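Local coordinates for glycerol-3-phosphate dehydrogenase [NAD(+)] 1 (Saccharomyces cerevisiae, PDB 4FGW), which catalyses the NAD-dependent interconversion of sn-glycerol 3-phosphate and dihydroxyacetone phosphate, driving the glycerol production by which yeast withstands hyperosmotic stress, at residues Leu130-Ile133 with Cys134-Lys138; Ile184-Glu187 with Val188-His192; Ile277-Gly280 with Gln281-Pro285; Ala315-Met318 with Ala319-Lys323. All blocks are in the same frame, centred on the assembly; numbering follows the deposited sequence.

Overall arrangement
All four contacts are local, each within a helix and the turn that follows or ends it, and none touches another. Contacts 1 and 2 belong to the N-terminal Rossmann-type part, contacts 3 and 4 to the helical C-terminal part; the centres of contacts 1 and 4 lie about 40 Å apart. Each combines buried with exposed residues. Contact 1 sets apolar pairs inward and a weak arginine-glutamine bond outward. Contact 2, beside the probable NAD site and the second subunit, depends on polar groups folding back onto carbonyls. Contact 3 is the aromatic one, wedged among helices, whereas contact 4 ties back its last turn with two hydroxyls, ahead of a glycine.

Contact 1: residues Leu130-Ile133 with Cys134-Lys138; sequences LPRI and CSQLK
Leu130 opens the helix 130-137 by giving its carbonyl O to Cys134 N, a bond of 3.0 Å. Its side chain, CG anti to the backbone N (chi1 -165°), brings CD1 alongside the thiol, with Leu130 CD1 4.1 Å from Cys134 SG; Leu130 also meets Tyr167 and Ile168 of helix 164-172. Pro131 O takes Ser135 N at 3.2 Å. This helix is the crossover of a beta-alpha-beta unit in the Rossmann-type fold, running between strands 120-123 and 146-149, consistent with one flank being buried and the other exposed. On the exposed flank Arg132 reaches out with its chain extended from CG to NE, and the amide oxygen of Gln136 lies near its NE. The resulting bond from Arg132 NE to Gln136 OE1 is weak, 3.3 Å long, with the guanidinium and amide planes 41° apart. Arg132 also touches Phe73, a probable NAD-binding residue. Ile133 returns to the buried flank: its CG2 lies 4.0 Å from Leu137 CD1, the two side chains running side by side and pointing the same way, and both rest on Phe123 of strand 120-123. Ile133 O accepts Leu137 N in a weak bond of 2.9 Å in the final turn, beyond which Lys138 leaves helical geometry.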
loop_
_atom_site.group_PDB
_atom_site.type_symbol
_atom_site.label_atom_id
_atom_site.label_comp_id
_atom_site.label_asym_id
_atom_site.label_seq_id
_atom_site.Cartn_x
_atom_site.Cartn_y
_atom_site.Cartn_z
ATOM N N LEU A 130 21.411 16.925 15.480
ATOM C CA LEU A 130 21.955 17.359 14.192
ATOM C C LEU A 130 22.606 18.756 14.255
ATOM O O LEU A 130 23.747 18.868 13.803
ATOM C CB LEU A 130 20.929 17.240 13.052
ATOM C CG LEU A 130 21.492 17.320 11.624
ATOM C CD1 LEU A 130 22.402 16.133 11.314
ATOM C CD2 LEU A 130 20.377 17.382 10.614
ATOM N N PRO A 131 21.975 19.805 14.861
ATOM C CA PRO A 131 22.660 21.109 14.958
ATOM C C PRO A 131 23.975 21.069 15.749
ATOM O O PRO A 131 24.886 21.822 15.410
ATOM C CB PRO A 131 21.624 22.005 15.653
ATOM C CG PRO A 131 20.310 21.347 15.372
ATOM C CD PRO A 131 20.622 19.885 15.451
ATOM N N ARG A 132 24.082 20.191 16.782
ATOM C CA ARG A 132 25.295 20.028 17.598
ATOM C C ARG A 132 26.434 19.425 16.774
ATOM O O ARG A 132 27.536 19.985 16.746
ATOM C CB ARG A 132 25.034 19.165 18.853
ATOM C CG ARG A 132 26.309 18.898 19.641
ATOM C CD ARG A 132 26.176 17.955 20.805
ATOM N NE ARG A 132 27.499 17.703 21.373
ATOM C CZ ARG A 132 27.744 17.479 22.661
ATOM N NH1 ARG A 132 26.750 17.463 23.541
ATOM N NH2 ARG A 132 28.986 17.266 23.079
ATOM N N ILE A 133 26.159 18.267 16.140
ATOM C CA ILE A 133 27.078 17.491 15.306
ATOM C C ILE A 133 27.635 18.330 14.148
ATOM O O ILE A 133 28.847 18.326 13.929
ATOM C CB ILE A 133 26.424 16.121 14.886
ATOM C CG1 ILE A 133 26.738 15.009 15.913
ATOM C CG2 ILE A 133 26.851 15.653 13.500
ATOM C CD1 ILE A 133 26.080 15.118 17.334
ATOM N N CYS A 134 26.759 19.099 13.470
ATOM C CA CYS A 134 27.123 19.974 12.357
ATOM C C CYS A 134 28.015 21.126 12.774
ATOM O O CYS A 134 29.007 21.387 12.097
ATOM C CB CYS A 134 25.880 20.464 11.627
ATOM S SG CYS A 134 25.075 19.193 10.634
ATOM N N SER A 135 27.674 21.802 13.890
ATOM C CA SER A 135 28.433 22.923 14.453
ATOM C C SER A 135 29.825 22.477 14.905
ATOM O O SER A 135 30.784 23.246 14.790
ATOM C CB SER A 135 27.679 23.544 15.621
ATOM O OG SER A 135 28.241 24.790 15.999
ATOM N N GLN A 136 29.939 21.230 15.332
ATOM C CA GLN A 136 31.200 20.656 15.757
ATOM C C GLN A 136 32.031 20.093 14.656
ATOM O O GLN A 136 33.211 19.903 14.812
ATOM C CB GLN A 136 30.945 19.522 16.697
ATOM C CG GLN A 136 30.013 19.875 17.747
ATOM C CD GLN A 136 30.649 19.752 19.071
ATOM O OE1 GLN A 136 30.155 19.046 19.935
ATOM N NE2 GLN A 136 31.781 20.419 19.245
ATOM N N LEU A 137 31.396 19.753 13.558
ATOM C CA LEU A 137 32.118 19.264 12.383
ATOM C C LEU A 137 32.562 20.379 11.427
ATOM O O LEU A 137 33.450 20.139 10.608
ATOM C CB LEU A 137 31.349 18.153 11.645
ATOM C CG LEU A 137 31.291 16.772 12.312
ATOM C CD1 LEU A 137 30.324 15.870 11.581
ATOM C CD2 LEU A 137 32.666 16.111 12.380
ATOM N N LYS A 138 31.967 21.593 11.539
ATOM C CA LYS A 138 32.302 22.753 10.702
ATOM C C LYS A 138 33.811 23.023 10.718
ATOM O O LYS A 138 34.395 23.236 11.787
ATOM C CB LYS A 138 31.552 24.015 11.174
ATOM C CG LYS A 138 30.173 24.196 10.565
ATOM C CD LYS A 138 29.823 25.675 10.442
ATOM C CE LYS A 138 28.431 25.882 9.901
ATOM N NZ LYS A 138 28.131 27.315 9.661
#

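Contact 2: residues Ile184-Glu187 with Val188-His192; sequences IATE and VAQEH
Thr186 and Gln190 lie side by side along the short helix 185-189, and the carbonyl O of Thr186 is gripped twice by the glutamine. Gln190 N reaches Thr186 O at 3.2 Å from one face of the carbonyl plane, while Gln190 NE2 comes over the opposite face to the same Thr186 O at 3.3 Å. The side chain can fold back because its CG sits beside the backbone N (chi1 -85°) with the chain extended beyond it; the acceptor then falls close to the amide plane. Thr186 CG2 packs 3.5 Å from Gln190 NE2. Past Gln190 the backbone makes a Schellman motif, Glu191 taking positive phi and His192 N bonding to Glu187 O at 2.8 Å. The imidazole of His192 stands across the carboxylate of Glu187, planes 80° apart, with Glu187 OE1 at the ring edge, 3.6 Å from His192 CD2, while Gln190 CB covers part of one ring face. Ile184 and Glu187 pack on Asn263 and Trp260 of the second subunit, and Glu191 turns away to form a salt bridge with Lys51 of helix 44-59. That helix also receives Ala185, a probable NAD-binding residue, on Trp45 and Val188 on Thr48.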
loop_
_atom_site.group_PDB
_atom_site.type_symbol
_atom_site.label_atom_id
_atom_site.label_comp_id
_atom_site.label_asym_id
_atom_site.label_seq_id
_atom_site.Cartn_x
_atom_site.Cartn_y
_atom_site.Cartn_z
ATOM N N ILE A 184 13.015 -1.315 11.017
ATOM C CA ILE A 184 13.238 -1.055 12.448
ATOM C C ILE A 184 14.660 -1.570 12.740
ATOM O O ILE A 184 15.004 -2.679 12.314
ATOM C CB ILE A 184 12.167 -1.800 13.322
ATOM C CG1 ILE A 184 10.751 -1.287 13.047
ATOM C CG2 ILE A 184 12.469 -1.667 14.796
ATOM C CD1 ILE A 184 9.576 -2.308 13.352
ATOM N N ALA A 185 15.474 -0.778 13.461
ATOM C CA ALA A 185 16.846 -1.122 13.840
ATOM C C ALA A 185 16.969 -2.533 14.424
ATOM O O ALA A 185 17.813 -3.303 13.976
ATOM C CB ALA A 185 17.380 -0.101 14.827
ATOM N N THR A 186 16.087 -2.870 15.384
ATOM C CA THR A 186 15.992 -4.157 16.087
ATOM C C THR A 186 15.883 -5.361 15.140
ATOM O O THR A 186 16.553 -6.366 15.359
ATOM C CB THR A 186 14.885 -4.053 17.155
ATOM O OG1 THR A 186 15.393 -3.247 18.222
ATOM C CG2 THR A 186 14.433 -5.405 17.703
ATOM N N GLU A 187 15.062 -5.246 14.090
ATOM C CA GLU A 187 14.866 -6.315 13.112
ATOM C C GLU A 187 16.039 -6.443 12.146
ATOM O O GLU A 187 16.461 -7.568 11.869
ATOM C CB GLU A 187 13.531 -6.157 12.366
ATOM C CG GLU A 187 12.323 -6.420 13.249
ATOM C CD GLU A 187 11.096 -6.852 12.477
ATOM O OE1 GLU A 187 10.734 -8.051 12.560
ATOM O OE2 GLU A 187 10.515 -6.004 11.761
ATOM N N VAL A 188 16.570 -5.300 11.640
ATOM C CA VAL A 188 17.728 -5.275 10.730
ATOM C C VAL A 188 18.947 -5.897 11.442
ATOM O O VAL A 188 19.663 -6.690 10.828
ATOM C CB VAL A 188 18.053 -3.860 10.147
ATOM C CG1 VAL A 188 19.220 -3.913 9.159
ATOM C CG2 VAL A 188 16.837 -3.220 9.496
ATOM N N ALA A 189 19.151 -5.555 12.742
ATOM C CA ALA A 189 20.243 -6.069 13.586
ATOM C C ALA A 189 20.132 -7.581 13.767
ATOM O O ALA A 189 21.128 -8.279 13.627
ATOM C CB ALA A 189 20.241 -5.373 14.941
ATOM N N GLN A 190 18.902 -8.082 14.004
ATOM C CA GLN A 190 18.589 -9.503 14.160
ATOM C C GLN A 190 18.657 -10.247 12.819
ATOM O O GLN A 190 18.453 -11.464 12.775
ATOM C CB GLN A 190 17.191 -9.668 14.765
ATOM C CG GLN A 190 17.160 -9.592 16.275
ATOM C CD GLN A 190 15.763 -9.843 16.776
ATOM O OE1 GLN A 190 15.382 -10.979 17.075
ATOM N NE2 GLN A 190 14.967 -8.790 16.869
ATOM N N GLU A 191 18.918 -9.507 11.726
ATOM C CA GLU A 191 19.002 -9.996 10.348
ATOM C C GLU A 191 17.666 -10.526 9.823
ATOM O O GLU A 191 17.634 -11.430 8.984
ATOM C CB GLU A 191 20.188 -10.957 10.131
ATOM C CG GLU A 191 21.532 -10.308 10.414
ATOM C CD GLU A 191 22.776 -11.136 10.159
ATOM O OE1 GLU A 191 22.649 -12.323 9.778
ATOM O OE2 GLU A 191 23.887 -10.589 10.345
ATOM N N HIS A 192 16.555 -9.944 10.326
ATOM C CA HIS A 192 15.197 -10.250 9.876
ATOM C C HIS A 192 15.014 -9.469 8.577
ATOM O O HIS A 192 15.266 -8.260 8.547
ATOM C CB HIS A 192 14.151 -9.814 10.918
ATOM C CG HIS A 192 14.111 -10.638 12.171
ATOM N ND1 HIS A 192 15.061 -11.611 12.439
ATOM C CD2 HIS A 192 13.240 -10.583 13.205
ATOM C CE1 HIS A 192 14.732 -12.118 13.617
ATOM N NE2 HIS A 192 13.640 -11.534 14.113
#

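Contact 3: residues Ile277-Gly280 with Gln281-Pro285; sequences IRFG and QMFFP
Phe283 sets its ring edge against the face of Phe279 one turn back, a T-shaped (edge-to-face) pair with centroids 4.7 Å apart and planes inclined at 53°. Phe283 CD1 sits over the centre of the Phe279 ring, and CE1 of Phe283 approaches CE1 of Phe279 to 3.7 Å. Different first torsions bring the rings together: Phe279 has CG anti to the backbone N (chi1 -168°), Phe283 has it beside the N (chi1 -55°). Met282 CG lies over one face of the Phe283 ring. With an alanine at Phe279, the Phe283 edge would probably lose its facing ring and a gap would open beside it. Behind the side chains, Phe283 N bonds to Phe279 O at 3.1 Å and Phe284 N to Gly280 O at 2.7 Å, closing the end of helix 261-283. Farther out, Phe283 meets Trp350 and Leu351 of helix 340-354, Phe279 rests on Val347 and Leu244, and Phe284 packs on Ile240 of helix 235-257. Arg278 turns outward to bond the carbonyl of Asp359. Side-chain cohesion here is thus mainly aromatic and dispersive, the polar links within these two turns being made by the backbone.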
loop_
_atom_site.group_PDB
_atom_site.type_symbol
_atom_site.label_atom_id
_atom_site.label_comp_id
_atom_site.label_asym_id
_atom_site.label_seq_id
_atom_site.Cartn_x
_atom_site.Cartn_y
_atom_site.Cartn_z
ATOM N N ILE A 277 2.177 12.235 -2.301
ATOM C CA ILE A 277 2.641 12.511 -3.671
ATOM C C ILE A 277 2.426 13.988 -4.005
ATOM O O ILE A 277 3.358 14.660 -4.459
ATOM C CB ILE A 277 1.949 11.569 -4.710
ATOM C CG1 ILE A 277 2.354 10.099 -4.481
ATOM C CG2 ILE A 277 2.226 12.017 -6.157
ATOM C CD1 ILE A 277 1.386 9.049 -5.001
ATOM N N ARG A 278 1.200 14.483 -3.756
ATOM C CA ARG A 278 0.768 15.851 -4.015
ATOM C C ARG A 278 1.636 16.849 -3.250
ATOM O O ARG A 278 2.038 17.851 -3.834
ATOM C CB ARG A 278 -0.719 16.006 -3.657
ATOM C CG ARG A 278 -1.354 17.331 -4.082
ATOM C CD ARG A 278 -2.827 17.395 -3.713
ATOM N NE ARG A 278 -3.590 16.304 -4.325
ATOM C CZ ARG A 278 -4.532 15.600 -3.703
ATOM N NH1 ARG A 278 -4.858 15.877 -2.446
ATOM N NH2 ARG A 278 -5.163 14.621 -4.336
ATOM N N PHE A 279 1.946 16.558 -1.967
ATOM C CA PHE A 279 2.784 17.400 -1.114
ATOM C C PHE A 279 4.208 17.476 -1.655
ATOM O O PHE A 279 4.777 18.568 -1.730
ATOM C CB PHE A 279 2.775 16.905 0.348
ATOM C CG PHE A 279 3.381 17.874 1.339
ATOM C CD1 PHE A 279 2.576 18.739 2.068
ATOM C CD2 PHE A 279 4.759 17.932 1.532
ATOM C CE1 PHE A 279 3.139 19.648 2.970
ATOM C CE2 PHE A 279 5.319 18.842 2.429
ATOM C CZ PHE A 279 4.505 19.688 3.147
ATOM N N GLY A 280 4.772 16.316 -1.987
ATOM C CA GLY A 280 6.119 16.213 -2.528
ATOM C C GLY A 280 6.316 17.022 -3.794
ATOM O O GLY A 280 7.230 17.837 -3.869
ATOM N N GLN A 281 5.427 16.838 -4.775
ATOM C CA GLN A 281 5.502 17.514 -6.070
ATOM C C GLN A 281 5.155 18.995 -6.041
ATOM O O GLN A 281 5.592 19.739 -6.924
ATOM C CB GLN A 281 4.678 16.764 -7.113
ATOM C CG GLN A 281 5.157 15.331 -7.307
ATOM C CD GLN A 281 4.569 14.728 -8.537
ATOM O OE1 GLN A 281 3.344 14.607 -8.677
ATOM N NE2 GLN A 281 5.438 14.335 -9.454
ATOM N N MET A 282 4.380 19.425 -5.033
ATOM C CA MET A 282 3.998 20.824 -4.843
ATOM C C MET A 282 5.160 21.617 -4.231
ATOM O O MET A 282 5.432 22.730 -4.677
ATOM C CB MET A 282 2.755 20.916 -3.940
ATOM C CG MET A 282 2.103 22.282 -3.915
ATOM S SD MET A 282 0.653 22.346 -2.830
ATOM C CE MET A 282 -0.553 21.438 -3.825
ATOM N N PHE A 283 5.835 21.043 -3.218
ATOM C CA PHE A 283 6.917 21.692 -2.481
ATOM C C PHE A 283 8.339 21.259 -2.828
ATOM O O PHE A 283 9.284 21.992 -2.531
ATOM C CB PHE A 283 6.646 21.628 -0.965
ATOM C CG PHE A 283 5.299 22.210 -0.599
ATOM C CD1 PHE A 283 4.243 21.385 -0.230
ATOM C CD2 PHE A 283 5.063 23.578 -0.697
ATOM C CE1 PHE A 283 2.985 21.922 0.068
ATOM C CE2 PHE A 283 3.808 24.110 -0.407
ATOM C CZ PHE A 283 2.781 23.282 -0.012
ATOM N N PHE A 284 8.491 20.156 -3.548
ATOM C CA PHE A 284 9.795 19.720 -4.044
ATOM C C PHE A 284 9.714 19.206 -5.476
ATOM O O PHE A 284 10.277 18.192 -5.824
ATOM C CB PHE A 284 10.369 18.629 -3.161
ATOM C CG PHE A 284 10.593 19.044 -1.751
ATOM C CD1 PHE A 284 11.856 19.322 -1.299
ATOM C CD2 PHE A 284 9.547 19.138 -0.874
ATOM C CE1 PHE A 284 12.065 19.694 -0.010
ATOM C CE2 PHE A 284 9.761 19.508 0.411
ATOM C CZ PHE A 284 11.022 19.786 0.844
ATOM N N PRO A 285 9.004 19.943 -6.299
ATOM C CA PRO A 285 8.734 19.595 -7.689
ATOM C C PRO A 285 9.775 18.783 -8.427
ATOM O O PRO A 285 9.434 18.280 -9.475
ATOM C CB PRO A 285 8.607 20.965 -8.359
ATOM C CG PRO A 285 8.518 21.948 -7.241
ATOM C CD PRO A 285 9.308 21.366 -6.155
#

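Contact 4: residues Ala315-Met318 with Ala319-Lys323; sequences ARLM and ATSGK
This is a local contact in the last turn of helix 310-320, in the C-terminal part of the enzyme, where Ser321 and Thr320 bond back to Leu317 and Arg316. Ser321 OG donates to Leu317 O at 2.7 Å, from above the carbonyl plane, while Ser321 N reaches the same Leu317 O at 2.7 Å. Its OG is held between the backbone N and the carbonyl carbon (chi1 60°), which tips the hydroxyl back toward the helix; it also accepts a weak bond from Lys323 N. A valine at Ser321 would probably deprive Leu317 O of its second donor and Lys323 N of this weak partner. Thr320 repeats the pattern: Thr320 N at 3.0 Å and Thr320 OG1 at 3.1 Å both grip Arg316 O. The chain then leaves helical geometry at Gly322, whose backbone angles, with positive phi, would jam a CB against the preceding carbonyl, so glycine suits the turn. Met318 CG passes 3.9 Å from Lys323 O. Outside these turns Arg316 forms a salt bridge with Glu256, Leu317 packs on Cys328 and Leu332 of helix 325-333, and Ala315 and Met318 meet Phe254 of helix 235-257.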
loop_
_atom_site.group_PDB
_atom_site.type_symbol
_atom_site.label_atom_id
_atom_site.label_comp_id
_atom_site.label_asym_id
_atom_site.label_seq_id
_atom_site.Cartn_x
_atom_site.Cartn_y
_atom_site.Cartn_z
ATOM N N ALA A 315 -4.248 6.751 17.973
ATOM C CA ALA A 315 -5.426 7.126 17.201
ATOM C C ALA A 315 -6.584 6.147 17.396
ATOM O O ALA A 315 -7.738 6.570 17.473
ATOM C CB ALA A 315 -5.057 7.220 15.740
ATOM N N ARG A 316 -6.264 4.845 17.487
ATOM C CA ARG A 316 -7.208 3.747 17.710
ATOM C C ARG A 316 -7.857 3.885 19.103
ATOM O O ARG A 316 -9.072 3.725 19.230
ATOM C CB ARG A 316 -6.469 2.404 17.573
ATOM C CG ARG A 316 -7.312 1.294 16.996
ATOM C CD ARG A 316 -6.559 -0.020 16.983
ATOM N NE ARG A 316 -5.664 -0.150 15.831
ATOM C CZ ARG A 316 -4.375 -0.476 15.913
ATOM N NH1 ARG A 316 -3.810 -0.689 17.097
ATOM N NH2 ARG A 316 -3.642 -0.589 14.813
ATOM N N LEU A 317 -7.049 4.224 20.132
ATOM C CA LEU A 317 -7.524 4.424 21.500
ATOM C C LEU A 317 -8.397 5.675 21.596
ATOM O O LEU A 317 -9.424 5.628 22.271
ATOM C CB LEU A 317 -6.367 4.448 22.516
ATOM C CG LEU A 317 -6.765 4.474 24.008
ATOM C CD1 LEU A 317 -7.535 3.214 24.428
ATOM C CD2 LEU A 317 -5.558 4.668 24.887
ATOM N N MET A 318 -8.024 6.764 20.873
ATOM C CA MET A 318 -8.792 8.018 20.803
ATOM C C MET A 318 -10.233 7.723 20.352
ATOM O O MET A 318 -11.179 8.309 20.875
ATOM C CB MET A 318 -8.147 8.986 19.803
ATOM C CG MET A 318 -7.009 9.794 20.358
ATOM S SD MET A 318 -6.123 10.669 19.040
ATOM C CE MET A 318 -7.266 11.989 18.672
ATOM N N ALA A 319 -10.383 6.803 19.390
ATOM C CA ALA A 319 -11.671 6.373 18.851
ATOM C C ALA A 319 -12.405 5.428 19.825
ATOM O O ALA A 319 -13.619 5.554 20.000
ATOM C CB ALA A 319 -11.461 5.699 17.505
ATOM N N THR A 320 -11.656 4.502 20.469
ATOM C CA THR A 320 -12.141 3.510 21.437
ATOM C C THR A 320 -12.689 4.178 22.715
ATOM O O THR A 320 -13.825 3.907 23.110
ATOM C CB THR A 320 -11.019 2.473 21.714
ATOM O OG1 THR A 320 -10.905 1.602 20.589
ATOM C CG2 THR A 320 -11.254 1.639 22.978
ATOM N N SER A 321 -11.874 5.040 23.347
ATOM C CA SER A 321 -12.197 5.729 24.585
ATOM C C SER A 321 -12.958 7.041 24.385
ATOM O O SER A 321 -14.095 7.165 24.845
ATOM C CB SER A 321 -10.929 5.963 25.402
ATOM O OG SER A 321 -10.000 6.758 24.683
ATOM N N GLY A 322 -12.320 8.001 23.719
ATOM C CA GLY A 322 -12.865 9.334 23.496
ATOM C C GLY A 322 -12.004 10.398 24.145
ATOM O O GLY A 322 -12.451 11.532 24.333
ATOM N N LYS A 323 -10.853 9.964 24.629
ATOM C CA LYS A 323 -9.958 10.844 25.344
ATOM C C LYS A 323 -9.201 11.575 24.300
ATOM O O LYS A 323 -9.280 11.233 23.148
ATOM C CB LYS A 323 -8.985 10.061 26.209
ATOM C CG LYS A 323 -9.635 9.165 27.216
ATOM C CD LYS A 323 -8.700 8.066 27.634
ATOM C CE LYS A 323 -9.328 7.237 28.708
ATOM N NZ LYS A 323 -10.619 7.841 29.086
#